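Local coordinates for protein endoglucanase EG-II (Hypocrea jecorina, PDB 3QR3) that probably hydrolyses internal beta-1,4-glucosidic bonds of cellulose, as an endoglucanase of glycoside hydrolase family 5 built on a TIM barrel, at residues I59-V64 against I101-N106; N148-V153 against D185-G190. All coordinates share one frame; numbering follows the deposited sequence.

Interaction 1. Residues I59-V64 against I101-N106; sequences IFRLPV and IVDIHN
Arg61 and Asp103 form a stacked salt bridge: NH2 of Arg61 lies 3.2 Å from OD1 of Asp103, but the guanidinium and carboxylate planes are only 15° apart and the carboxylate sits over one guanidinium face, so charge attraction holds the pair without an N-H aimed at the oxygen. The extended arginine chain gives the reach, and a final quarter turn (chi4 -91°) lays the head flat on the carboxylate. NH1 of Arg61 is hydrogen-bonded to Asn9 and salt-bridged to Glu260, and NH2 is hydrogen-bonded to Asn148. OD2 of Asp103 accepts ND1-H of His105 at 2.7 Å on its syn lone pair and lies near the imidazole plane, helping fix the ring's rotation. Pro63 lies against this bond, its CB 3.2 Å from OD2 of Asp103.

Beneath these groups the backbones pair in parallel, their axes 26° apart. Ile101 N reaches Phe60 O, and Leu62 N reaches Ile101 O at 2.7 Å; Val64 N to Asp103 O and His105 N to Val64 O follow, whereas Asp103 N to Leu62 O is weak.

Ile59 CD1 packs on Ile101 CD1 at 3.7 Å, on the face shared with Arg61 and Asp103. Leu62, Val64, Val102 and Ile104 occupy the other face, where helices 66-69 and 80-95 cover them. Parallel strands with a polar interior near their C-terminal ends and helices outside are the arrangement of a TIM barrel.

Interaction 2. Residues N148-V153 against D185-G190; sequences NEPHDV and DWQSAG. With SO4 (sulfate ion), chain C; SO4 (sulfate ion), chain D.
His151 and Trp186 form an offset stack, the imidazole over the six-membered ring with centroids 3.7 Å apart and planes at 4°. His151 CB adds a CH-pi contact, 3.6 Å from the centroid of the five-membered Trp186 ring. His151 CG, between backbone N and carbonyl carbon (chi1 63°), lays the imidazole along the indole. Asp152 OD2, in the imidazole plane, accepts ND1 on its anti side, out of its own carboxylate plane.

Glu149 meets the indole edge: OE1 of Glu149 is 3.3 Å from CE3 of Trp186, the carboxylate turned 85° to the ring. An alanine in place of Trp186 would probably open a gap over the imidazole and leave it without its stacking partner.

The extended Gln187 side chain brings OE1 to Glu149 N (2.7 Å) in a nearly straight bond; Trp186 N donates to Pro150 O, a bent bond. Indole NE1 donates to O1 of a sulfate, and weakly to its O3.

These two beta-alpha loops pack at the C-terminal mouth of the TIM barrel, where Asn148-Glu149-Pro150 is consistent with the family 5 Asn-Glu-Pro motif. Strand 214-219 flanks them, Glu149 OE2 hydrogen-bonded to His219 ND1 and Gln187 NE2 to Asp217 O, as does helix 155-171, whose Trp158 packs on Pro150.

Overall arrangement
The two contacts follow one another along the chain, both segments of interaction 1 preceding those of interaction 2, and their centres are 16 Å apart. The first joins adjacent strands 59-64 and 99-104 of the eight-stranded parallel barrel, about 5 Å from the chain centre; the second, about 13 Å out, joins loops that follow strands 142-145 and 179-182. Asn148 links them directly: its OD1 lies 2.9 Å from NH2 of Arg61, a probable hydrogen bond, and its N lies 2.9 Å from O of Ile104. Glu260 of strand 256-261 bridges to Arg61 and also touches Glu149. The polar barrel interior thus continues into the loops, consistent with the C-terminal strand ends where TIM-barrel enzymes place their active sites.

Interaction 1. Residues I59-V64 against I101-N106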
# COMPACT_ATOMS: atom_id res chain seq x y z
N ILE A 59 8.81 -7.09 -1.22
CA ILE A 59 7.68 -6.31 -1.73
C ILE A 59 7.88 -4.81 -1.50
O ILE A 59 8.50 -4.41 -0.52
CB ILE A 59 6.36 -6.80 -1.11
CG1 ILE A 59 5.15 -6.24 -1.88
CG2 ILE A 59 6.30 -6.44 0.38
CD1 ILE A 59 3.88 -7.06 -1.71
N PHE A 60 7.40 -4.00 -2.43
CA PHE A 60 7.34 -2.55 -2.22
C PHE A 60 5.98 -2.03 -2.63
O PHE A 60 5.35 -2.57 -3.53
CB PHE A 60 8.46 -1.84 -2.98
CG PHE A 60 9.82 -2.32 -2.57
CD1 PHE A 60 10.36 -1.91 -1.37
CD2 PHE A 60 10.51 -3.22 -3.35
CE1 PHE A 60 11.60 -2.38 -0.95
CE2 PHE A 60 11.75 -3.69 -2.95
CZ PHE A 60 12.29 -3.27 -1.75
N ARG A 61 5.53 -0.99 -1.94
CA ARG A 61 4.28 -0.35 -2.26
C ARG A 61 4.61 1.03 -2.80
O ARG A 61 5.44 1.74 -2.22
CB ARG A 61 3.43 -0.25 -1.00
CG ARG A 61 2.04 0.32 -1.19
CD ARG A 61 1.20 -0.10 0.00
NE ARG A 61 -0.17 0.41 0.03
CZ ARG A 61 -0.54 1.54 0.62
NH1 ARG A 61 0.37 2.35 1.17
NH2 ARG A 61 -1.82 1.88 0.63
N LEU A 62 3.97 1.40 -3.90
CA LEU A 62 4.30 2.63 -4.62
C LEU A 62 3.09 3.54 -4.70
O LEU A 62 2.34 3.51 -5.69
CB LEU A 62 4.82 2.30 -6.02
CG LEU A 62 5.92 1.24 -6.15
CD1 LEU A 62 6.35 1.08 -7.61
CD2 LEU A 62 7.13 1.58 -5.29
N PRO A 63 2.89 4.36 -3.66
CA PRO A 63 1.73 5.26 -3.57
C PRO A 63 1.77 6.29 -4.67
O PRO A 63 2.83 6.85 -4.94
CB PRO A 63 1.94 5.96 -2.23
CG PRO A 63 2.83 5.09 -1.46
CD PRO A 63 3.74 4.45 -2.47
N VAL A 64 0.62 6.54 -5.30
CA VAL A 64 0.54 7.58 -6.31
C VAL A 64 -0.86 8.18 -6.35
O VAL A 64 -1.85 7.48 -6.10
CB VAL A 64 0.94 7.06 -7.71
CG1 VAL A 64 0.09 5.87 -8.09
CG2 VAL A 64 0.81 8.19 -8.76
N ILE A 101 3.30 -3.12 -5.32
CA ILE A 101 1.92 -2.69 -5.11
C ILE A 101 1.68 -1.30 -5.67
O ILE A 101 2.28 -0.31 -5.21
CB ILE A 101 1.53 -2.71 -3.62
CG1 ILE A 101 1.79 -4.08 -3.01
CG2 ILE A 101 0.06 -2.32 -3.46
CD1 ILE A 101 1.54 -4.14 -1.50
N VAL A 102 0.83 -1.23 -6.68
CA VAL A 102 0.39 0.05 -7.23
C VAL A 102 -0.73 0.54 -6.32
O VAL A 102 -1.77 -0.09 -6.21
CB VAL A 102 -0.11 -0.12 -8.68
CG1 VAL A 102 -0.78 1.17 -9.20
CG2 VAL A 102 1.05 -0.53 -9.58
N ASP A 103 -0.49 1.65 -5.63
CA ASP A 103 -1.43 2.13 -4.61
C ASP A 103 -1.99 3.49 -4.99
O ASP A 103 -1.25 4.47 -5.06
CB ASP A 103 -0.74 2.21 -3.24
CG ASP A 103 -1.37 3.26 -2.32
OD1 ASP A 103 -2.61 3.26 -2.17
OD2 ASP A 103 -0.62 4.06 -1.72
N ILE A 104 -3.29 3.54 -5.25
CA ILE A 104 -3.96 4.80 -5.55
C ILE A 104 -4.27 5.50 -4.23
O ILE A 104 -5.12 5.04 -3.47
CB ILE A 104 -5.24 4.57 -6.38
CG1 ILE A 104 -4.90 3.82 -7.67
CG2 ILE A 104 -5.90 5.90 -6.74
CD1 ILE A 104 -3.95 4.59 -8.59
N HIS A 105 -3.57 6.59 -3.94
CA HIS A 105 -3.55 7.14 -2.59
C HIS A 105 -4.67 8.19 -2.42
O HIS A 105 -4.39 9.37 -2.19
CB HIS A 105 -2.17 7.75 -2.31
CG HIS A 105 -1.69 7.58 -0.90
ND1 HIS A 105 -1.31 6.35 -0.39
CD2 HIS A 105 -1.53 8.48 0.10
CE1 HIS A 105 -0.94 6.51 0.87
NE2 HIS A 105 -1.06 7.79 1.19
N ASN A 106 -5.93 7.77 -2.53
CA ASN A 106 -7.01 8.75 -2.64
C ASN A 106 -8.17 8.72 -1.64
O ASN A 106 -9.12 9.48 -1.78
CB ASN A 106 -7.57 8.77 -4.06
CG ASN A 106 -6.80 9.68 -4.97
OD1 ASN A 106 -7.25 10.79 -5.27
ND2 ASN A 106 -5.64 9.23 -5.42

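Interaction 2. Residues N148-V153 against D185-G190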
# COMPACT_ATOMS: atom_id res chain seq x y z
N ASN A 148 -6.26 3.53 -1.22
CA ASN A 148 -5.68 3.79 0.08
C ASN A 148 -6.72 4.39 1.03
O ASN A 148 -7.34 5.41 0.73
CB ASN A 148 -4.49 4.75 -0.06
CG ASN A 148 -3.81 5.03 1.26
OD1 ASN A 148 -3.12 4.18 1.80
ND2 ASN A 148 -3.99 6.24 1.77
N GLU A 149 -6.92 3.73 2.17
CA GLU A 149 -7.66 4.29 3.31
C GLU A 149 -9.03 4.93 3.04
O GLU A 149 -9.24 6.11 3.35
CB GLU A 149 -6.76 5.24 4.12
CG GLU A 149 -5.60 4.48 4.74
CD GLU A 149 -4.87 5.25 5.81
OE1 GLU A 149 -5.18 6.44 6.01
OE2 GLU A 149 -3.98 4.65 6.46
N PRO A 150 -9.97 4.14 2.48
CA PRO A 150 -11.35 4.62 2.49
C PRO A 150 -11.74 4.94 3.92
O PRO A 150 -11.30 4.24 4.84
CB PRO A 150 -12.15 3.40 2.00
CG PRO A 150 -11.18 2.63 1.16
CD PRO A 150 -9.86 2.79 1.91
N HIS A 151 -12.55 5.98 4.10
CA HIS A 151 -13.05 6.33 5.42
C HIS A 151 -14.37 7.08 5.29
O HIS A 151 -14.59 7.81 4.32
CB HIS A 151 -12.04 7.19 6.17
CG HIS A 151 -11.76 8.52 5.52
ND1 HIS A 151 -12.47 9.66 5.81
CD2 HIS A 151 -10.84 8.88 4.58
CE1 HIS A 151 -12.01 10.67 5.10
NE2 HIS A 151 -11.02 10.23 4.35
N ASP A 152 -15.23 6.91 6.29
CA ASP A 152 -16.52 7.58 6.31
C ASP A 152 -17.25 7.41 4.98
O ASP A 152 -17.82 8.35 4.45
CB ASP A 152 -16.31 9.06 6.62
CG ASP A 152 -15.45 9.28 7.86
OD1 ASP A 152 -15.93 8.95 8.97
OD2 ASP A 152 -14.31 9.77 7.74
N VAL A 153 -17.23 6.19 4.43
CA VAL A 153 -18.05 5.89 3.26
C VAL A 153 -19.11 4.85 3.63
O VAL A 153 -19.02 4.21 4.68
CB VAL A 153 -17.20 5.37 2.07
CG1 VAL A 153 -16.06 6.35 1.76
CG2 VAL A 153 -16.65 3.97 2.37
N ASP A 185 -12.89 2.87 7.77
CA ASP A 185 -12.09 3.27 8.93
C ASP A 185 -10.59 3.34 8.63
O ASP A 185 -9.77 2.85 9.40
CB ASP A 185 -12.35 2.33 10.11
CG ASP A 185 -13.66 2.64 10.82
OD1 ASP A 185 -13.74 3.69 11.50
OD2 ASP A 185 -14.60 1.83 10.71
N TRP A 186 -10.24 3.96 7.51
CA TRP A 186 -8.85 4.15 7.12
C TRP A 186 -8.14 2.80 7.02
O TRP A 186 -6.95 2.69 7.32
CB TRP A 186 -8.15 5.06 8.13
CG TRP A 186 -8.91 6.29 8.47
CD1 TRP A 186 -9.88 6.42 9.43
CD2 TRP A 186 -8.77 7.59 7.87
NE1 TRP A 186 -10.35 7.72 9.46
CE2 TRP A 186 -9.68 8.46 8.52
CE3 TRP A 186 -7.95 8.11 6.86
CZ2 TRP A 186 -9.81 9.81 8.18
CZ3 TRP A 186 -8.08 9.46 6.52
CH2 TRP A 186 -8.99 10.29 7.18
N GLN A 187 -8.88 1.78 6.61
CA GLN A 187 -8.31 0.43 6.50
C GLN A 187 -7.81 -0.17 7.81
O GLN A 187 -7.07 -1.14 7.80
CB GLN A 187 -7.16 0.43 5.49
CG GLN A 187 -7.60 0.44 4.04
CD GLN A 187 -6.42 0.30 3.10
OE1 GLN A 187 -5.88 1.30 2.63
NE2 GLN A 187 -5.99 -0.93 2.86
N SER A 188 -8.22 0.39 8.94
CA SER A 188 -7.72 -0.12 10.21
C SER A 188 -7.99 -1.60 10.43
O SER A 188 -9.12 -2.07 10.31
CB SER A 188 -8.27 0.68 11.40
OG SER A 188 -7.87 0.04 12.60
N ALA A 189 -6.93 -2.33 10.75
CA ALA A 189 -7.04 -3.75 11.06
C ALA A 189 -7.92 -3.95 12.29
O ALA A 189 -8.57 -4.99 12.44
CB ALA A 189 -5.63 -4.36 11.28
N GLY A 190 -7.94 -2.97 13.18
CA GLY A 190 -8.74 -3.06 14.40
C GLY A 190 -10.24 -2.98 14.17
O GLY A 190 -11.02 -3.56 14.93
S SO4 C . -9.21 0.59 15.82
O1 SO4 C . -9.25 0.83 14.38
O2 SO4 C . -10.48 0.02 16.26
O3 SO4 C . -8.13 -0.34 16.12
O4 SO4 C . -8.97 1.86 16.49
S SO4 D . -12.12 9.11 12.28
O1 SO4 D . -12.09 9.85 11.02
O2 SO4 D . -13.24 9.58 13.08
O3 SO4 D . -12.30 7.69 12.00
O4 SO4 D . -10.88 9.32 13.01
O HOH W 1 -4.94 3.96 9.03
O HOH W 2 -14.80 5.16 8.39